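Local structure of EvdO1 (Micromonospora carbonacea, 4XBZ) at residues N201-D205 with D206-A210; S274-Y277 with I278-Q282. The protein probably acts as a metal-dependent oxygenase of the phytanoyl-CoA dioxygenase family, carrying out an oxidative cyclization in the biosynthesis of orthosomycin antibiotics. All blocks are in the same frame, centred on the assembly; numbering follows the deposited sequence.

How the contacts relate
The two contacts follow one another along the chain and neither nest nor cross. Contact 1 comes first, after strand 194-196 of the smaller, antiparallel sheet of the double-stranded beta-helix. There the loop that ends at G204 turns into helix 205-217. The chain then passes through strands 226-228, 235-239, 244-246 and 256-263 and helix 264-270 before contact 2 opens the long helix 275-293. Each contact is local and closes the first turns of its helix. Contact 1 lies at the surface beside the second subunit. Contact 2 is buried against strand 139-147 and helix 264-270. Their centres are about 31 Å apart, and they do not touch.

Contact 1: residues N201-D205 with D206-A210; sequences NYWGD and DRLTA
W203 and R207 pack together at the N-terminus of helix 205-217, where G204 is the N-cap. The main interaction is a cation-pi stack. The R207 guanidinium lies flat on one face of the indole, with the planes 15° apart. R207 CZ is 3.9 Å from the centroid of the five-membered ring of W203. R207 CD sits almost straight above the same centroid at 3.7 Å, which adds a CH-pi contact. The R207 chain is extended, with CG anti to the backbone N (chi1 -175°), and this carries the arginine head back over the ring.

Apolar contact is small: W203 CE3 meets L208 CD1 at 3.9 Å.

Around this pair the contact reaches the second subunit. R207 NH1 forms a salt bridge to E310 of that subunit, and S311 of the same subunit packs on both W203 and R207. The stack within the chain and the bond to E310 of the second subunit together should fix the guanidinium.

Backbone hydrogen bonds close the first turn. L208 N donates to G204 O at 3.1 Å. T209 N donates to D205 O at 2.8 Å, and the same oxygen receives a second, weak bond from T209 OG1 at 3.1 Å.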
loop_
_atom_site.group_PDB
_atom_site.type_symbol
_atom_site.label_atom_id
_atom_site.label_comp_id
_atom_site.label_asym_id
_atom_site.label_seq_id
_atom_site.Cartn_x
_atom_site.Cartn_y
_atom_site.Cartn_z
ATOM N N ASN A 201 8.693 11.771 1.899
ATOM C CA ASN A 201 7.535 11.180 2.593
ATOM C C ASN A 201 7.913 10.390 3.850
ATOM O O ASN A 201 7.030 10.037 4.630
ATOM C CB ASN A 201 6.738 10.261 1.658
ATOM C CG ASN A 201 7.636 9.395 0.791
ATOM O OD1 ASN A 201 8.508 9.919 0.115
ATOM N ND2 ASN A 201 7.432 8.065 0.809
ATOM N N TYR A 202 9.199 10.100 4.052
ATOM C CA TYR A 202 9.616 9.452 5.303
ATOM C C TYR A 202 10.360 10.367 6.294
ATOM O O TYR A 202 10.799 9.913 7.351
ATOM C CB TYR A 202 10.493 8.230 5.001
ATOM C CG TYR A 202 9.778 7.141 4.244
ATOM C CD1 TYR A 202 8.840 6.323 4.875
ATOM C CD2 TYR A 202 10.044 6.914 2.897
ATOM C CE1 TYR A 202 8.179 5.317 4.183
ATOM C CE2 TYR A 202 9.388 5.902 2.198
ATOM C CZ TYR A 202 8.460 5.114 2.848
ATOM O OH TYR A 202 7.809 4.110 2.168
ATOM N N TRP A 203 10.510 11.648 5.966
ATOM C CA TRP A 203 11.243 12.564 6.842
ATOM C C TRP A 203 10.485 12.843 8.133
ATOM O O TRP A 203 9.274 13.078 8.114
ATOM C CB TRP A 203 11.534 13.899 6.133
ATOM C CG TRP A 203 12.530 13.826 5.009
ATOM C CD1 TRP A 203 13.226 12.727 4.593
ATOM C CD2 TRP A 203 12.936 14.901 4.160
ATOM N NE1 TRP A 203 14.029 13.048 3.528
ATOM C CE2 TRP A 203 13.878 14.380 3.247
ATOM C CE3 TRP A 203 12.589 16.257 4.074
ATOM C CZ2 TRP A 203 14.480 15.166 2.266
ATOM C CZ3 TRP A 203 13.182 17.030 3.105
ATOM C CH2 TRP A 203 14.116 16.483 2.205
ATOM N N GLY A 204 11.197 12.835 9.256
ATOM C CA GLY A 204 10.613 13.263 10.512
ATOM C C GLY A 204 10.255 14.736 10.436
ATOM O O GLY A 204 10.720 15.428 9.546
ATOM N N ASP A 205 9.430 15.208 11.363
ATOM C CA ASP A 205 8.995 16.601 11.373
ATOM C C ASP A 205 10.152 17.605 11.362
ATOM O O ASP A 205 10.084 18.612 10.652
ATOM C CB ASP A 205 8.093 16.856 12.582
ATOM C CG ASP A 205 6.703 16.272 12.395
ATOM O OD1 ASP A 205 6.553 15.383 11.531
ATOM O OD2 ASP A 205 5.759 16.688 13.104
ATOM N N ASP A 206 11.208 17.331 12.128
ATOM C CA ASP A 206 12.338 18.259 12.260
ATOM C C ASP A 206 13.031 18.484 10.929
ATOM O O ASP A 206 13.256 19.623 10.507
ATOM C CB ASP A 206 13.364 17.740 13.262
ATOM C CG ASP A 206 12.728 16.951 14.381
ATOM O OD1 ASP A 206 11.600 17.320 14.794
ATOM O OD2 ASP A 206 13.338 15.944 14.819
ATOM N N ARG A 207 13.396 17.387 10.281
ATOM C CA ARG A 207 14.033 17.462 8.988
ATOM C C ARG A 207 13.120 18.158 7.968
ATOM O O ARG A 207 13.570 19.018 7.217
ATOM C CB ARG A 207 14.423 16.063 8.501
ATOM C CG ARG A 207 15.205 16.082 7.206
ATOM C CD ARG A 207 15.726 14.721 6.807
ATOM N NE ARG A 207 16.368 14.813 5.501
ATOM C CZ ARG A 207 17.078 13.851 4.928
ATOM N NH1 ARG A 207 17.258 12.693 5.549
ATOM N NH2 ARG A 207 17.608 14.051 3.727
ATOM N N LEU A 208 11.842 17.787 7.941
ATOM C CA LEU A 208 10.926 18.370 6.969
ATOM C C LEU A 208 10.743 19.880 7.167
ATOM O O LEU A 208 10.856 20.654 6.220
ATOM C CB LEU A 208 9.556 17.701 7.023
ATOM C CG LEU A 208 8.761 18.199 5.812
ATOM C CD1 LEU A 208 8.799 17.174 4.666
ATOM C CD2 LEU A 208 7.354 18.610 6.185
ATOM N N THR A 209 10.442 20.266 8.403
ATOM C CA THR A 209 10.272 21.660 8.808
ATOM C C THR A 209 11.510 22.522 8.543
ATOM O O THR A 209 11.401 23.640 8.019
ATOM C CB THR A 209 9.917 21.737 10.304
ATOM O OG1 THR A 209 8.549 21.356 10.477
ATOM C CG2 THR A 209 10.114 23.143 10.846
ATOM N N ALA A 210 12.678 22.001 8.910
ATOM C CA ALA A 210 13.944 22.673 8.637
ATOM C C ALA A 210 14.179 22.825 7.139
ATOM O O ALA A 210 14.447 23.932 6.655
ATOM C CB ALA A 210 15.102 21.920 9.267
#

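Contact 2: residues S274-Y277 with I278-Q282; sequences SAEY and IGLKQ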
loop_
_atom_site.group_PDB
_atom_site.type_symbol
_atom_site.label_atom_id
_atom_site.label_comp_id
_atom_site.label_asym_id
_atom_site.label_seq_id
_atom_site.Cartn_x
_atom_site.Cartn_y
_atom_site.Cartn_z
ATOM N N SER A 274 -15.903 12.595 9.976
ATOM C CA SER A 274 -16.809 11.877 10.857
ATOM C C SER A 274 -17.035 10.467 10.316
ATOM O O SER A 274 -16.766 10.205 9.153
ATOM C CB SER A 274 -18.124 12.647 10.995
ATOM O OG SER A 274 -18.799 12.719 9.756
ATOM N N ALA A 275 -17.505 9.554 11.161
ATOM C CA ALA A 275 -17.625 8.150 10.768
ATOM C C ALA A 275 -18.637 7.966 9.644
ATOM O O ALA A 275 -18.516 7.048 8.831
ATOM C CB ALA A 275 -18.007 7.283 11.972
ATOM N N GLU A 276 -19.623 8.857 9.619
ATOM C CA GLU A 276 -20.679 8.894 8.604
ATOM C C GLU A 276 -20.156 9.187 7.186
ATOM O O GLU A 276 -20.678 8.669 6.194
ATOM C CB GLU A 276 -21.719 9.955 9.006
ATOM C CG GLU A 276 -22.909 10.121 8.071
ATOM C CD GLU A 276 -23.768 11.338 8.429
ATOM O OE1 GLU A 276 -23.232 12.313 9.002
ATOM O OE2 GLU A 276 -24.982 11.313 8.146
ATOM N N TYR A 277 -19.127 10.025 7.103
ATOM C CA TYR A 277 -18.527 10.399 5.822
ATOM C C TYR A 277 -18.176 9.180 4.972
ATOM O O TYR A 277 -18.439 9.176 3.775
ATOM C CB TYR A 277 -17.286 11.260 6.064
ATOM C CG TYR A 277 -16.588 11.807 4.822
ATOM C CD1 TYR A 277 -17.135 12.881 4.098
ATOM C CD2 TYR A 277 -15.356 11.292 4.405
ATOM C CE1 TYR A 277 -16.495 13.396 2.996
ATOM C CE2 TYR A 277 -14.696 11.813 3.295
ATOM C CZ TYR A 277 -15.270 12.865 2.598
ATOM O OH TYR A 277 -14.633 13.375 1.497
ATOM N N ILE A 278 -17.627 8.142 5.607
ATOM C CA ILE A 278 -17.156 6.953 4.900
ATOM C C ILE A 278 -18.242 6.311 4.032
ATOM O O ILE A 278 -18.041 6.074 2.841
ATOM C CB ILE A 278 -16.612 5.894 5.900
ATOM C CG1 ILE A 278 -15.477 6.481 6.749
ATOM C CG2 ILE A 278 -16.174 4.624 5.166
ATOM C CD1 ILE A 278 -14.851 5.507 7.699
ATOM N N GLY A 279 -19.398 6.032 4.629
ATOM C CA GLY A 279 -20.487 5.423 3.888
ATOM C C GLY A 279 -20.966 6.277 2.727
ATOM O O GLY A 279 -21.289 5.753 1.661
ATOM N N LEU A 280 -21.003 7.596 2.929
ATOM C CA LEU A 280 -21.497 8.506 1.901
ATOM C C LEU A 280 -20.544 8.544 0.701
ATOM O O LEU A 280 -20.984 8.506 -0.458
ATOM C CB LEU A 280 -21.711 9.910 2.486
ATOM C CG LEU A 280 -22.720 9.915 3.646
ATOM C CD1 LEU A 280 -22.742 11.237 4.417
ATOM C CD2 LEU A 280 -24.107 9.555 3.149
ATOM N N LYS A 281 -19.238 8.593 0.967
ATOM C CA LYS A 281 -18.282 8.631 -0.130
ATOM C C LYS A 281 -18.212 7.293 -0.855
ATOM O O LYS A 281 -17.966 7.259 -2.062
ATOM C CB LYS A 281 -16.899 9.062 0.363
ATOM C CG LYS A 281 -16.890 10.451 0.964
ATOM C CD LYS A 281 -17.718 11.454 0.122
ATOM C CE LYS A 281 -17.147 11.663 -1.301
ATOM N NZ LYS A 281 -16.011 12.644 -1.360
ATOM N N GLN A 282 -18.456 6.198 -0.137
ATOM C CA GLN A 282 -18.578 4.899 -0.787
ATOM C C GLN A 282 -19.736 4.921 -1.783
ATOM O O GLN A 282 -19.641 4.358 -2.877
ATOM C CB GLN A 282 -18.781 3.782 0.247
ATOM C CG GLN A 282 -17.508 3.399 0.998
ATOM C CD GLN A 282 -17.752 2.396 2.114
ATOM O OE1 GLN A 282 -18.746 2.477 2.836
ATOM N NE2 GLN A 282 -16.842 1.458 2.268
HETATM O O HOH W 1 -19.754 5.212 7.322
#
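This is a local, mostly buried contact within the first turns of helix 275-293, which follows the double-stranded beta-helix strands in the chain. Its centre is an i to i+4 pairing of Y277 and K281. The aliphatic part of the lysine lies over one face of the phenol ring. K281 CG makes the CH-pi contact, 3.5 Å from the ring centroid of Y277 and 17° off the ring normal. It is displaced toward the hydroxyl end, with Y277 CZ its nearest ring atom. Y277 CG stands anti to the backbone N (chi1 -176°), which swings the ring along the helix toward K281. The lysine chain bends at chi2, chi3 and chi4, so it curls over the ring and leaves NZ 3.3 Å from Y277 OH. K281 NZ makes a weak hydrogen bond to P141 O, and Y277 stacks with H273 and touches T142. The pair thus faces strand 139-147.

E276 and L280 meet at the same spacing, E276 CG to L280 CD1 at 3.8 Å. I278 instead packs on helix 264-270, at A264, E267 and W268.

The backbone bond from K281 N to Y277 O is 3.0 Å, while that from L280 N to E276 O is weak. One residue before the E276-L280 pair, a water bridges the backbone: it donates to A275 O at 2.7 Å and accepts from G279 N at 2.8 Å.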